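Local coordinates for protein 2-pyrone-4,6-dicarboxylic acid hydrolase, putative (Pseudomonas putida, PDB 2FFI) that probably hydrolyses the lactone ring of 2-pyrone-4,6-dicarboxylate, as a TIM-barrel member of the amidohydrolase family, at residues Gln125-Pro128 against Leu129-Ile133; Gln205-Pro208 against Glu209-Leu212. One frame throughout, in Å; residues are numbered along the deposited sequence.

Interaction 1 of 2, residues Gln125-Pro128 against Leu129-Ile133; sequences QWRP and LLERI
Arg127 sends CG anti to its backbone N (chi1 176°), whereas Glu131, one turn further along the helix, sets CG anti to its carbonyl carbon (chi1 -59°), and these opposite choices lean the two chains toward one another. The aliphatic parts meet first, with Arg127 CG 3.8 Å from Glu131 CG. Beyond that point the arginine bends at chi3, turning its guanidinium forward along the helix, toward Glu131, and NH1 forms a salt bridge with Glu131 OE2 at 3.2 Å. The oxygen lies in the guanidinium plane, at its edge, but is itself approached from above the carboxylate plane; the two flat groups stand almost perpendicular, 86° apart. One N-H of the arginine thus serves one carboxylate oxygen, without the paired bonds of a coplanar ion pair.

The backbone beneath starts the helix. Trp126 occupies the N-cap position, and its O accepts two bonds: a straight one from Leu130 N at 3.0 Å, in the carbonyl plane, and a more bent one from Leu129 N, also 3.0 Å, from above that plane. Glu131 N closes the next turn on Arg127 O at 2.9 Å. Trp126 CB also packs on Leu130 CD1 at 4.1 Å, so the cap residue adds an apolar contact to the first turn. Pro128 O faces the aliphatic CG of Arg132, whose NE is hydrogen-bonded to Gln95.

The indole packs against Leu111 and Pro119 and makes a cation-pi contact with Arg91, and Leu130 rests on Tyr159. While the salt bridge lies along the helix surface, the leucines turn inward; helix 127-136 itself is the connection of the beta-alpha-beta unit between the parallel neighbours strand 108-110 and strand 139-142.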
loop_
_atom_site.group_PDB
_atom_site.type_symbol
_atom_site.label_atom_id
_atom_site.label_comp_id
_atom_site.label_asym_id
_atom_site.label_seq_id
_atom_site.Cartn_x
_atom_site.Cartn_y
_atom_site.Cartn_z
ATOM N N GLN A 125 11.291 -19.705 -9.036
ATOM C CA GLN A 125 11.994 -18.523 -9.530
ATOM C C GLN A 125 11.685 -17.298 -8.669
ATOM O O GLN A 125 12.170 -16.207 -8.937
ATOM C CB GLN A 125 11.615 -18.241 -10.983
ATOM C CG GLN A 125 10.160 -17.879 -11.201
ATOM C CD GLN A 125 9.865 -17.512 -12.656
ATOM O OE1 GLN A 125 10.548 -16.671 -13.254
ATOM N NE2 GLN A 125 8.833 -18.129 -13.225
ATOM N N TRP A 126 10.878 -17.492 -7.632
ATOM C CA TRP A 126 10.516 -16.414 -6.731
ATOM C C TRP A 126 10.900 -16.727 -5.283
ATOM O O TRP A 126 11.149 -15.814 -4.492
ATOM C CB TRP A 126 9.009 -16.128 -6.815
ATOM C CG TRP A 126 8.582 -15.296 -7.998
ATOM C CD1 TRP A 126 8.211 -15.747 -9.229
ATOM C CD2 TRP A 126 8.519 -13.865 -8.060
ATOM N NE1 TRP A 126 7.924 -14.686 -10.057
ATOM C CE2 TRP A 126 8.106 -13.520 -9.362
ATOM C CE3 TRP A 126 8.777 -12.840 -7.138
ATOM C CZ2 TRP A 126 7.940 -12.191 -9.768
ATOM C CZ3 TRP A 126 8.612 -11.521 -7.544
ATOM C CH2 TRP A 126 8.200 -11.210 -8.844
ATOM N N ARG A 127 10.940 -18.012 -4.940
ATOM C CA ARG A 127 11.290 -18.455 -3.590
ATOM C C ARG A 127 12.579 -17.817 -3.068
ATOM O O ARG A 127 12.639 -17.386 -1.916
ATOM C CB ARG A 127 11.409 -19.989 -3.541
ATOM C CG ARG A 127 11.868 -20.555 -2.193
ATOM C CD ARG A 127 11.816 -22.089 -2.155
ATOM N NE ARG A 127 10.525 -22.623 -1.706
ATOM C CZ ARG A 127 10.159 -22.759 -0.432
ATOM N NH1 ARG A 127 10.981 -22.403 0.542
ATOM N NH2 ARG A 127 8.968 -23.264 -0.131
ATOM N N PRO A 128 13.630 -17.752 -3.905
ATOM C CA PRO A 128 14.902 -17.155 -3.486
ATOM C C PRO A 128 14.743 -15.783 -2.823
ATOM O O PRO A 128 15.482 -15.452 -1.892
ATOM C CB PRO A 128 15.681 -17.084 -4.791
ATOM C CG PRO A 128 15.227 -18.313 -5.483
ATOM C CD PRO A 128 13.736 -18.271 -5.280
ATOM N N LEU A 129 13.772 -15.007 -3.312
ATOM C CA LEU A 129 13.477 -13.669 -2.808
ATOM C C LEU A 129 12.485 -13.718 -1.655
ATOM O O LEU A 129 12.636 -13.007 -0.657
ATOM C CB LEU A 129 12.913 -12.800 -3.935
ATOM C CG LEU A 129 12.618 -11.305 -3.741
ATOM C CD1 LEU A 129 11.297 -11.124 -3.046
ATOM C CD2 LEU A 129 13.744 -10.639 -2.980
ATOM N N LEU A 130 11.468 -14.558 -1.791
ATOM C CA LEU A 130 10.458 -14.707 -0.748
ATOM C C LEU A 130 11.089 -15.144 0.575
ATOM O O LEU A 130 10.604 -14.777 1.645
ATOM C CB LEU A 130 9.403 -15.722 -1.186
ATOM C CG LEU A 130 8.626 -15.287 -2.430
ATOM C CD1 LEU A 130 7.763 -16.416 -2.931
ATOM C CD2 LEU A 130 7.789 -14.062 -2.098
ATOM N N GLU A 131 12.158 -15.934 0.506
ATOM C CA GLU A 131 12.830 -16.368 1.724
ATOM C C GLU A 131 13.629 -15.196 2.291
ATOM O O GLU A 131 13.652 -14.992 3.500
ATOM C CB GLU A 131 13.779 -17.545 1.461
ATOM C CG GLU A 131 13.135 -18.793 0.873
ATOM C CD GLU A 131 14.110 -19.965 0.789
ATOM O OE1 GLU A 131 15.229 -19.785 0.253
ATOM O OE2 GLU A 131 13.753 -21.074 1.250
ATOM N N ARG A 132 14.282 -14.432 1.418
ATOM C CA ARG A 132 15.074 -13.287 1.865
ATOM C C ARG A 132 14.228 -12.305 2.672
ATOM O O ARG A 132 14.656 -11.864 3.745
ATOM C CB ARG A 132 15.692 -12.528 0.681
ATOM C CG ARG A 132 16.843 -13.218 -0.073
ATOM C CD ARG A 132 18.084 -13.366 0.782
ATOM N NE ARG A 132 17.889 -14.375 1.821
ATOM C CZ ARG A 132 17.789 -15.682 1.582
ATOM N NH1 ARG A 132 17.603 -16.538 2.584
ATOM N NH2 ARG A 132 17.890 -16.135 0.336
ATOM N N ILE A 133 13.032 -11.963 2.176
ATOM C CA ILE A 133 12.183 -11.007 2.895
ATOM C C ILE A 133 11.591 -11.606 4.152
ATOM O O ILE A 133 11.273 -10.885 5.086
ATOM C CB ILE A 133 11.012 -10.456 2.034
ATOM C CG1 ILE A 133 9.745 -11.261 2.299
ATOM C CG2 ILE A 133 11.376 -10.490 0.564
ATOM C CD1 ILE A 133 8.501 -10.627 1.721
#

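Interaction 2 of 2, residues Gln205-Pro208 against Glu209-Leu212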
loop_
_atom_site.group_PDB
_atom_site.type_symbol
_atom_site.label_atom_id
_atom_site.label_comp_id
_atom_site.label_asym_id
_atom_site.label_seq_id
_atom_site.Cartn_x
_atom_site.Cartn_y
_atom_site.Cartn_z
ATOM N N GLN A 205 -12.988 1.253 -10.773
ATOM C CA GLN A 205 -13.621 1.205 -12.097
ATOM C C GLN A 205 -15.049 1.709 -12.138
ATOM O O GLN A 205 -15.823 1.320 -13.011
ATOM C CB GLN A 205 -13.627 -0.223 -12.650
ATOM C CG GLN A 205 -12.574 -0.494 -13.689
ATOM C CD GLN A 205 -11.189 -0.267 -13.145
ATOM O OE1 GLN A 205 -10.616 0.825 -13.275
ATOM N NE2 GLN A 205 -10.637 -1.301 -12.514
ATOM N N GLY A 206 -15.410 2.569 -11.206
ATOM C CA GLY A 206 -16.770 3.063 -11.210
ATOM C C GLY A 206 -16.869 4.562 -11.082
ATOM O O GLY A 206 -15.872 5.291 -11.197
ATOM N N SER A 207 -18.094 5.020 -10.846
ATOM C CA SER A 207 -18.374 6.440 -10.682
ATOM C C SER A 207 -18.060 6.810 -9.240
ATOM O O SER A 207 -18.281 6.013 -8.332
ATOM C CB SER A 207 -19.846 6.718 -10.973
ATOM O OG SER A 207 -20.651 5.996 -10.071
ATOM N N PRO A 208 -17.562 8.032 -9.009
ATOM C CA PRO A 208 -17.231 8.453 -7.644
ATOM C C PRO A 208 -18.295 8.161 -6.590
ATOM O O PRO A 208 -17.984 8.077 -5.401
ATOM C CB PRO A 208 -16.939 9.949 -7.800
ATOM C CG PRO A 208 -17.717 10.335 -9.012
ATOM C CD PRO A 208 -17.511 9.172 -9.939
ATOM N N GLU A 209 -19.537 7.989 -7.040
ATOM C CA GLU A 209 -20.667 7.712 -6.156
ATOM C C GLU A 209 -20.909 6.214 -6.001
ATOM O O GLU A 209 -21.492 5.767 -5.014
ATOM C CB GLU A 209 -21.936 8.389 -6.699
ATOM C CG GLU A 209 -23.177 8.185 -5.837
ATOM C CD GLU A 209 -24.388 8.966 -6.330
ATOM O OE1 GLU A 209 -25.457 8.859 -5.676
ATOM O OE2 GLU A 209 -24.271 9.676 -7.361
ATOM N N GLU A 210 -20.471 5.439 -6.986
ATOM C CA GLU A 210 -20.641 3.994 -6.940
ATOM C C GLU A 210 -19.513 3.351 -6.151
ATOM O O GLU A 210 -19.752 2.455 -5.345
ATOM C CB GLU A 210 -20.674 3.418 -8.351
ATOM C CG GLU A 210 -22.064 3.323 -8.938
ATOM C CD GLU A 210 -22.037 3.169 -10.445
ATOM O OE1 GLU A 210 -23.092 2.830 -11.021
ATOM O OE2 GLU A 210 -20.968 3.404 -11.056
ATOM N N ASN A 211 -18.286 3.813 -6.389
ATOM C CA ASN A 211 -17.115 3.292 -5.700
ATOM C C ASN A 211 -17.289 3.574 -4.224
ATOM O O ASN A 211 -16.991 2.736 -3.371
ATOM C CB ASN A 211 -15.840 3.990 -6.184
ATOM C CG ASN A 211 -15.658 3.915 -7.693
ATOM O OD1 ASN A 211 -15.815 2.856 -8.296
ATOM N ND2 ASN A 211 -15.311 5.042 -8.305
ATOM N N LEU A 212 -17.782 4.772 -3.934
ATOM C CA LEU A 212 -17.983 5.200 -2.566
ATOM C C LEU A 212 -19.035 4.334 -1.892
ATOM O O LEU A 212 -18.904 4.000 -0.721
ATOM C CB LEU A 212 -18.376 6.684 -2.553
ATOM C CG LEU A 212 -18.272 7.512 -1.266
ATOM C CD1 LEU A 212 -19.449 7.179 -0.366
ATOM C CD2 LEU A 212 -16.952 7.257 -0.568
#
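Ser207 and Glu210 face each other across the first turn of a helix, the hydroxyl of one turned to the carboxylate of the other. Ser207 holds OG between its backbone N and carbonyl carbon (chi1 61°), and from there OG donates to Glu210 OE2 at 2.8 Å, reaching the oxygen from well above the carboxylate plane, 56° out of it. The same OG accepts a weak bond from Glu210 N at 3.1 Å. In return the extended glutamate brings OE2 back to Ser207 N, again weakly, at 3.3 Å, so OE2 receives both the hydroxyl and the amide of the serine. A negative carboxylate at this end of a helix is likely to be stabilised further by the helix dipole.

Asn211 approaches from another side. Its CB points to the incoming chain, and the carboxamide spreads over the Gly206-Ser207 backbone: ND2 donates to Gly206 O at 3.0 Å, standing almost directly above that carbonyl plane instead of on a lone pair, while OD1 turns to the Gly206 backbone. Asn211 N gives a straight bond to Ser207 O at 2.9 Å, an oxygen that also accepts from Glu210 N. Replacing Asn211 with an alanine would probably leave Gly206 O without this amide donor and the loop at Gly206 freer to shift against the helix, although the backbone bond to Ser207 O could remain. Asn211 is buried, its side chain also touching Ala173 and Leu204.

Further along, Leu212 CB rests near Pro208 O, one turn back. The reciprocal pairing of Ser207 and Glu210 is a capping box, with Ser207 as N-cap, and here it starts helix 208-225 where the loop from strand 194-199 enters it in the TIM barrel.

Both contacts lie at the beginning of an outer helix of the barrel, on opposite sides of the chain's centre, their own centres about 37 Å apart and not touching. Interaction 1 starts helix 127-136 and interaction 2 starts helix 208-225, so they share no element. The first is partly buried: its leucines are buried, the cap residue's indole packs on nearby loops, and a salt bridge lies on the exposed side. The second is mostly a surface contact in which Asn211 is the buried exception. Both cap carbonyls take two backbone bonds, but at 125-133 apolar packing is added, at 205-212 a side-chain hydroxyl, carboxylate and carboxamide.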